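PDB 5IMY: vaginolysin from Gardnerella vaginalis, which probably acts as a secreted cholesterol-dependent cytolysin, a toxin that binds cholesterol in host membranes and lyses the cells by forming pores. Local coordinates for residues P123-G128 with S151-Q156; V89-L94 with Y219-D224; V132-Q135 with S140-T143; D224-D227 with D231-A234. All blocks are in the same frame, centred on the assembly; numbering follows the deposited sequence.

Contact 1: residues P123-G128 with S151-Q156; sequences PGFHGG and SKWNAQ
Phe-125 and Trp-153 have the nearest CA atoms of the two segments, 7.7 Å apart. The irregular segment 123-128 is the connection of a long-looped beta hairpin, strands 116-120 and 131-134, and it meets the C-terminal part of helix 139-158, which comes later in the same run of chain. The pair is a worked example of a hairpin loop closing over the side chain of a helix. Trp-153 points its CG anti to the backbone N (chi1 -175°), which sends the indole off the helix toward the loop. Its CD1 then lies over one face of the Phe-125 ring, near the rim, 3.3 Å from Phe-125 CE2. The two ring planes are inclined at 52°. Lys-152 comes to the edge of the same phenyl ring, its CE 4.0 Å from Phe-125 CE1, while its bent chain delivers NZ to the carbonyl of Glu-129 in the loop. Toward the other end of the indole, CZ2 of Trp-153 touches the Pro-123 ring at CD (4.0 Å). Between these apolar touches, Trp-153 NE1 donates a nearly straight hydrogen bond (164°) to Pro-123 O, although its modelled length of 2.4 Å is doubtfully short.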
# COMPACT_ATOMS: atom_id res chain seq x y z
N PRO A 123 52.06 1.58 -7.40
CA PRO A 123 52.54 1.84 -8.76
C PRO A 123 54.01 2.23 -8.76
O PRO A 123 54.54 2.77 -7.79
CB PRO A 123 51.65 3.00 -9.22
CG PRO A 123 51.32 3.72 -7.98
CD PRO A 123 51.21 2.67 -6.90
N GLY A 124 54.65 1.97 -9.89
CA GLY A 124 56.10 2.05 -9.98
C GLY A 124 56.69 0.66 -9.87
O GLY A 124 56.10 -0.31 -10.38
N PHE A 125 57.83 0.54 -9.21
CA PHE A 125 58.42 -0.76 -8.90
C PHE A 125 58.79 -1.54 -10.16
O PHE A 125 58.28 -1.27 -11.25
CB PHE A 125 57.44 -1.60 -8.06
CG PHE A 125 57.51 -1.33 -6.58
CD1 PHE A 125 58.73 -1.21 -5.94
CD2 PHE A 125 56.35 -1.20 -5.84
CE1 PHE A 125 58.79 -0.97 -4.58
CE2 PHE A 125 56.40 -0.96 -4.48
CZ PHE A 125 57.63 -0.84 -3.85
N HIS A 126 59.69 -2.51 -10.00
CA HIS A 126 59.99 -3.49 -11.03
C HIS A 126 59.68 -4.88 -10.49
O HIS A 126 59.43 -5.07 -9.29
CB HIS A 126 61.45 -3.40 -11.48
CG HIS A 126 61.91 -2.01 -11.79
ND1 HIS A 126 62.38 -1.15 -10.82
CD2 HIS A 126 61.95 -1.33 -12.95
CE1 HIS A 126 62.71 -0.00 -11.38
NE2 HIS A 126 62.46 -0.08 -12.67
N GLY A 127 59.70 -5.87 -11.38
CA GLY A 127 59.52 -7.24 -10.97
C GLY A 127 60.47 -7.60 -9.85
O GLY A 127 61.67 -7.35 -9.94
N GLY A 128 59.93 -8.18 -8.77
CA GLY A 128 60.73 -8.51 -7.61
C GLY A 128 60.98 -7.36 -6.65
O GLY A 128 61.36 -7.61 -5.50
N SER A 151 58.28 2.57 3.03
CA SER A 151 59.38 3.53 3.17
C SER A 151 60.27 3.53 1.93
O SER A 151 60.76 4.59 1.52
CB SER A 151 60.19 3.20 4.42
OG SER A 151 61.50 3.74 4.34
N LYS A 152 60.49 2.36 1.33
CA LYS A 152 61.31 2.30 0.12
C LYS A 152 60.57 2.88 -1.08
O LYS A 152 61.18 3.54 -1.93
CB LYS A 152 61.73 0.86 -0.15
CG LYS A 152 62.54 0.68 -1.44
CD LYS A 152 62.92 -0.76 -1.68
CE LYS A 152 61.70 -1.64 -1.86
NZ LYS A 152 62.04 -2.97 -2.44
N TRP A 153 59.27 2.63 -1.17
CA TRP A 153 58.49 3.18 -2.27
C TRP A 153 58.40 4.70 -2.17
O TRP A 153 58.57 5.40 -3.18
CB TRP A 153 57.09 2.57 -2.28
CG TRP A 153 56.25 2.99 -3.45
CD1 TRP A 153 56.18 2.37 -4.67
CD2 TRP A 153 55.37 4.12 -3.52
NE1 TRP A 153 55.31 3.05 -5.49
CE2 TRP A 153 54.80 4.12 -4.81
CE3 TRP A 153 55.02 5.13 -2.62
CZ2 TRP A 153 53.89 5.10 -5.22
CZ3 TRP A 153 54.11 6.09 -3.03
CH2 TRP A 153 53.56 6.07 -4.31
N ASN A 154 58.14 5.23 -0.97
CA ASN A 154 58.03 6.67 -0.81
C ASN A 154 59.32 7.39 -1.18
O ASN A 154 59.29 8.53 -1.65
CB ASN A 154 57.65 7.01 0.64
CG ASN A 154 56.24 6.57 0.98
OD1 ASN A 154 55.38 6.44 0.11
ND2 ASN A 154 55.99 6.35 2.27
N ALA A 155 60.47 6.73 -0.98
CA ALA A 155 61.75 7.37 -1.29
C ALA A 155 62.07 7.31 -2.78
O ALA A 155 62.63 8.26 -3.33
CB ALA A 155 62.87 6.72 -0.48
N GLN A 156 61.72 6.20 -3.44
CA GLN A 156 62.04 6.03 -4.85
C GLN A 156 60.96 6.58 -5.77
O GLN A 156 61.28 7.05 -6.87
CB GLN A 156 62.25 4.55 -5.17
CG GLN A 156 63.51 3.94 -4.58
CD GLN A 156 63.78 2.55 -5.11
OE1 GLN A 156 63.29 2.17 -6.18
NE2 GLN A 156 64.56 1.77 -4.37

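Contact 2: residues V89-L94 with Y219-D224; sequences VYPGAL and YTVSVD
Pro-91 CG presses on Val-221 CG1 at 3.6 Å, the two side chains crossing at about a right angle. CG1 is the branch of Val-221 that stands anti to the backbone N (chi1 179°), and Pro-91 CB also lies near it. Two residues along the strand, Val-223 uses its other branch: CG2 sits 4.0 Å from Pro-91 CB and reaches past it to Gly-92 N at 3.5 Å. The proline thus rests across two valines that face the same way, with Ser-222 between them directed away, as alternation along a beta strand requires. No hydrogen bond joins the segments. The motif on the proline side is a type II beta turn from Tyr-90 to Ala-93, with Pro-91 and Gly-92 in its two central positions and Ala-93 N bonded to Tyr-90 O (3.1 Å). The same turn brings Ala-93 CB over the centre of the Tyr-90 ring, 3.4 Å above its plane. Further out, Gly-92 and Ala-93 make backbone hydrogen bonds with Val-256 of strand 253-261, and Arg-113 NH2 bonds to Gly-92 O. Leu-118 and Val-259, from the strands 116-120 and 253-261 that both pair with strand 208-223, also touch Pro-91.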
# COMPACT_ATOMS: atom_id res chain seq x y z
N VAL A 89 46.10 -9.52 13.25
CA VAL A 89 45.78 -9.37 11.84
C VAL A 89 47.03 -8.88 11.14
O VAL A 89 47.45 -7.73 11.31
CB VAL A 89 44.60 -8.40 11.62
CG1 VAL A 89 44.37 -8.17 10.13
CG2 VAL A 89 43.35 -8.96 12.27
N TYR A 90 47.64 -9.75 10.34
CA TYR A 90 48.75 -9.37 9.50
C TYR A 90 48.78 -10.30 8.30
O TYR A 90 48.31 -11.44 8.39
CB TYR A 90 50.09 -9.42 10.25
CG TYR A 90 50.35 -10.70 11.03
CD1 TYR A 90 51.04 -11.76 10.46
CD2 TYR A 90 49.91 -10.84 12.34
CE1 TYR A 90 51.28 -12.92 11.17
CE2 TYR A 90 50.14 -11.99 13.05
CZ TYR A 90 50.83 -13.03 12.47
OH TYR A 90 51.06 -14.18 13.19
N PRO A 91 49.30 -9.84 7.16
CA PRO A 91 49.48 -10.76 6.02
C PRO A 91 50.25 -12.00 6.42
O PRO A 91 51.37 -11.90 6.94
CB PRO A 91 50.26 -9.91 5.01
CG PRO A 91 49.94 -8.49 5.37
CD PRO A 91 49.74 -8.47 6.85
N GLY A 92 49.66 -13.18 6.21
CA GLY A 92 50.31 -14.43 6.53
C GLY A 92 49.92 -15.06 7.85
O GLY A 92 50.43 -16.14 8.18
N ALA A 93 49.03 -14.43 8.62
CA ALA A 93 48.60 -15.00 9.89
C ALA A 93 47.65 -16.17 9.66
O ALA A 93 46.91 -16.21 8.68
CB ALA A 93 47.92 -13.94 10.75
N LEU A 94 47.69 -17.13 10.58
CA LEU A 94 46.84 -18.31 10.54
C LEU A 94 45.78 -18.24 11.63
O LEU A 94 46.11 -17.97 12.79
CB LEU A 94 47.66 -19.59 10.71
CG LEU A 94 48.61 -19.98 9.57
CD1 LEU A 94 49.48 -21.15 10.01
CD2 LEU A 94 47.84 -20.33 8.32
N TYR A 219 46.60 1.09 -0.76
CA TYR A 219 47.33 -0.04 -1.30
C TYR A 219 47.00 -1.28 -0.47
O TYR A 219 46.44 -1.18 0.62
CB TYR A 219 48.85 0.21 -1.29
CG TYR A 219 49.39 0.64 0.05
CD1 TYR A 219 49.73 -0.31 1.02
CD2 TYR A 219 49.58 1.98 0.36
CE1 TYR A 219 50.24 0.08 2.25
CE2 TYR A 219 50.08 2.37 1.58
CZ TYR A 219 50.41 1.42 2.52
OH TYR A 219 50.91 1.80 3.75
N THR A 220 47.34 -2.43 -1.03
CA THR A 220 47.05 -3.72 -0.42
C THR A 220 48.33 -4.53 -0.33
O THR A 220 49.07 -4.63 -1.31
CB THR A 220 45.98 -4.48 -1.23
OG1 THR A 220 44.74 -3.76 -1.18
CG2 THR A 220 45.78 -5.89 -0.69
N VAL A 221 48.58 -5.11 0.84
CA VAL A 221 49.69 -6.03 1.05
C VAL A 221 49.13 -7.44 0.95
O VAL A 221 48.23 -7.81 1.72
CB VAL A 221 50.38 -5.80 2.40
CG1 VAL A 221 51.51 -6.80 2.60
CG2 VAL A 221 50.90 -4.37 2.49
N SER A 222 49.66 -8.22 0.02
CA SER A 222 49.12 -9.53 -0.30
C SER A 222 50.18 -10.61 -0.08
O SER A 222 51.38 -10.35 -0.06
CB SER A 222 48.63 -9.58 -1.75
OG SER A 222 48.36 -10.91 -2.15
N VAL A 223 49.69 -11.84 0.09
CA VAL A 223 50.53 -13.01 0.29
C VAL A 223 50.63 -13.78 -1.02
O VAL A 223 49.65 -13.87 -1.77
CB VAL A 223 49.96 -13.90 1.42
CG1 VAL A 223 50.60 -15.29 1.39
CG2 VAL A 223 50.19 -13.24 2.77
N ASP A 224 51.80 -14.34 -1.28
CA ASP A 224 52.02 -15.09 -2.51
C ASP A 224 51.45 -16.50 -2.40
O ASP A 224 51.26 -17.04 -1.30
CB ASP A 224 53.52 -15.16 -2.83
CG ASP A 224 53.93 -14.19 -3.92
OD1 ASP A 224 53.13 -13.97 -4.86
OD2 ASP A 224 55.05 -13.65 -3.85

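Contact 3: residues V132-Q135 with S140-T143; sequences VTVQ and SSVT
Val-134 turns its side chain from strand 131-134 onto the first turn of helix 139-158, overlapping Ser-141 and, at longer range, Val-142. The touching branch is CG1, which stands anti to the backbone N (chi1 -176°), a setting that carries this methyl across to the helix. It lies 3.9 Å from Ser-141 CB and equally 3.9 Å from Ser-141 O, so it meets both the side chain and the backbone of that residue. The modelled position of Ser-141 OG against Val-134 CG1 is doubtful. Val-142 joins from the flank, its CG2 4.3 Å from Val-134 CG1, which is a light apolar touch. The side chains meet by apolar packing, with no hydrogen bond between the segments. Around the contact the core continues, for Leu-118 of strand 116-120 touches both valines, and Ala-145, one helical turn beyond Ser-141, touches Val-134. Backbone hydrogen bonding of Val-134 with Ile-116 keeps the strand in its sheet. On the solvent side Gln-135 directs its side chain away from the helix. The chain reverses within a few residues, and the helix runs back antiparallel to the strand it has just left: a beta-alpha unit, with the helix laid against one face of an antiparallel sheet.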
# COMPACT_ATOMS: atom_id res chain seq x y z
N VAL A 132 58.83 -8.67 -0.56
CA VAL A 132 59.84 -8.90 0.47
C VAL A 132 59.52 -10.21 1.16
O VAL A 132 58.35 -10.55 1.37
CB VAL A 132 59.90 -7.74 1.49
CG1 VAL A 132 58.51 -7.44 2.04
CG2 VAL A 132 60.87 -8.05 2.62
N THR A 133 60.56 -10.95 1.52
CA THR A 133 60.41 -12.19 2.27
C THR A 133 60.55 -11.91 3.76
O THR A 133 61.38 -11.10 4.18
CB THR A 133 61.46 -13.21 1.82
OG1 THR A 133 61.18 -13.61 0.47
CG2 THR A 133 61.45 -14.45 2.72
N VAL A 134 59.72 -12.59 4.55
CA VAL A 134 59.76 -12.49 6.00
C VAL A 134 60.10 -13.87 6.55
O VAL A 134 59.32 -14.82 6.38
CB VAL A 134 58.42 -11.98 6.58
CG1 VAL A 134 58.53 -11.82 8.09
CG2 VAL A 134 58.02 -10.67 5.92
N GLN A 135 61.25 -13.97 7.21
CA GLN A 135 61.66 -15.22 7.85
C GLN A 135 60.88 -15.38 9.15
O GLN A 135 61.03 -14.57 10.07
CB GLN A 135 63.16 -15.22 8.13
CG GLN A 135 64.03 -14.59 7.05
CD GLN A 135 64.15 -15.46 5.82
OE1 GLN A 135 63.99 -16.68 5.87
NE2 GLN A 135 64.45 -14.83 4.68
N SER A 140 54.94 -8.35 14.56
CA SER A 140 55.97 -7.31 14.48
C SER A 140 56.90 -7.52 13.29
O SER A 140 57.38 -6.55 12.71
CB SER A 140 56.77 -7.28 15.78
OG SER A 140 57.52 -8.48 15.94
N SER A 141 57.16 -8.78 12.92
CA SER A 141 58.05 -9.05 11.80
C SER A 141 57.39 -8.70 10.48
O SER A 141 58.05 -8.23 9.55
CB SER A 141 58.48 -10.52 11.81
OG SER A 141 59.30 -10.82 10.70
N VAL A 142 56.08 -8.93 10.37
CA VAL A 142 55.36 -8.58 9.15
C VAL A 142 55.11 -7.07 9.10
O VAL A 142 55.23 -6.46 8.03
CB VAL A 142 54.05 -9.39 9.06
CG1 VAL A 142 53.16 -8.86 7.95
CG2 VAL A 142 54.37 -10.86 8.84
N THR A 143 54.75 -6.46 10.23
CA THR A 143 54.53 -5.02 10.25
C THR A 143 55.80 -4.28 9.86
O THR A 143 55.78 -3.37 9.01
CB THR A 143 54.05 -4.57 11.63
OG1 THR A 143 52.78 -5.17 11.91
CG2 THR A 143 53.92 -3.05 11.70

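Contact 4: residues D224-D227 with D231-A234; sequences DAPD and DFFA
Pro-226 and Phe-232 form the tight half of this contact, made within one irregular loop of the cytolysin-family region that doubles back after strand 208-223 of the large antiparallel sheet, so that the proline packs on an aromatic side chain lying beside strand 116-120. Pro-226 CG lies 3.5 Å from Phe-232 CE2 and 3.6 Å from Phe-232 CZ, with Pro-226 CB just behind; the approach to the ring is oblique. Phe-232 holds its CG anti to the carbonyl carbon (chi1 -91°), the setting in which the far edge of the ring, CE2 and CZ, reaches the proline. Phe-232 also touches Ile-116 and meets the ring of Tyr-255, its backbone bonds with Ala-114, and Arg-113 NE binds its carbonyl. Next along, Phe-233 reaches Leu-25 and Leu-29 of helix 22-30, while Phe-232 CB sits over one face of its ring near the rim. Cys-236, soon after, has been found in a disulfide with Cys-18. The other half is looser and polar. Asp-231 OD2 comes to 3.2 Å from Pro-226 O, but both are acceptors and no bond forms. Asp-227, exposed, adds a second carboxylate, its OD2 6.0 Å from Asp-231 OD2, which would probably disfavour closer packing there. The other carboxylate oxygen of Asp-231 turns to its own chain: OD1 accepts from Phe-232 N with a bent angle of 120°, at a doubtfully short 2.5 Å.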
# COMPACT_ATOMS: atom_id res chain seq x y z
N ASP A 224 51.80 -14.34 -1.28
CA ASP A 224 52.02 -15.09 -2.51
C ASP A 224 51.45 -16.50 -2.40
O ASP A 224 51.26 -17.04 -1.30
CB ASP A 224 53.52 -15.16 -2.83
CG ASP A 224 53.93 -14.19 -3.92
OD1 ASP A 224 53.13 -13.97 -4.86
OD2 ASP A 224 55.05 -13.65 -3.85
N ALA A 225 51.18 -17.10 -3.56
CA ALA A 225 50.72 -18.47 -3.64
C ALA A 225 51.66 -19.39 -2.86
O ALA A 225 52.86 -19.42 -3.17
CB ALA A 225 50.64 -18.91 -5.10
N PRO A 226 51.18 -20.12 -1.86
CA PRO A 226 52.07 -21.01 -1.09
C PRO A 226 52.50 -22.28 -1.82
O PRO A 226 53.15 -23.12 -1.19
CB PRO A 226 51.21 -21.38 0.13
CG PRO A 226 50.13 -20.37 0.18
CD PRO A 226 49.85 -20.02 -1.24
N ASP A 227 52.17 -22.45 -3.10
CA ASP A 227 52.58 -23.64 -3.84
C ASP A 227 51.93 -24.90 -3.27
O ASP A 227 51.21 -25.61 -3.98
CB ASP A 227 54.10 -23.78 -3.85
CG ASP A 227 54.59 -24.90 -4.75
OD1 ASP A 227 53.83 -25.32 -5.65
OD2 ASP A 227 55.73 -25.36 -4.56
N ASP A 231 53.97 -26.62 4.51
CA ASP A 231 54.69 -25.36 4.56
C ASP A 231 53.64 -24.25 4.65
O ASP A 231 52.46 -24.48 4.37
CB ASP A 231 55.61 -25.17 3.36
CG ASP A 231 55.09 -24.14 2.37
OD1 ASP A 231 55.09 -22.94 2.71
OD2 ASP A 231 54.71 -24.53 1.25
N PHE A 232 54.08 -23.04 4.96
CA PHE A 232 53.42 -22.20 5.96
C PHE A 232 54.08 -22.59 7.27
O PHE A 232 54.45 -21.74 8.08
CB PHE A 232 51.90 -22.38 6.08
CG PHE A 232 51.08 -21.47 5.21
CD1 PHE A 232 51.13 -20.10 5.36
CD2 PHE A 232 50.21 -22.01 4.26
CE1 PHE A 232 50.35 -19.27 4.57
CE2 PHE A 232 49.43 -21.18 3.47
CZ PHE A 232 49.50 -19.81 3.63
N PHE A 233 54.24 -23.90 7.45
CA PHE A 233 54.79 -24.51 8.64
C PHE A 233 56.22 -25.00 8.39
O PHE A 233 56.72 -25.01 7.27
CB PHE A 233 53.92 -25.69 9.08
CG PHE A 233 52.45 -25.42 9.02
CD1 PHE A 233 51.79 -24.84 10.08
CD2 PHE A 233 51.71 -25.78 7.89
CE1 PHE A 233 50.44 -24.60 10.04
CE2 PHE A 233 50.35 -25.54 7.84
CZ PHE A 233 49.71 -24.95 8.92
N ALA A 234 56.86 -25.45 9.47
CA ALA A 234 58.24 -25.93 9.44
C ALA A 234 58.36 -27.20 8.60
O ALA A 234 57.33 -27.76 8.17
CB ALA A 234 58.74 -26.19 10.86

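Overall arrangement
Followed from the N terminus, the chain first lays down the turn 89-94, which meets strand 208-223 much later; contact 2 thus closes the longest loop of the four. Within it lies the hairpin loop 123-128, closed by contact 1 on the far part of helix 139-158. Contact 3 sits deeper still, joining strand 131-134 to the start of that helix, about 17 Å from contact 1 between centres. Contact 4 follows in series after contacts 1 and 3, beginning at Asp-224, where contact 2 ends. Contacts 2 and 3 touch through Tyr-90, Pro-91 and Val-142, and contacts 2 and 4 through Leu-94 and Phe-233; contact 2 thus packs against both, whereas contact 1 stands apart.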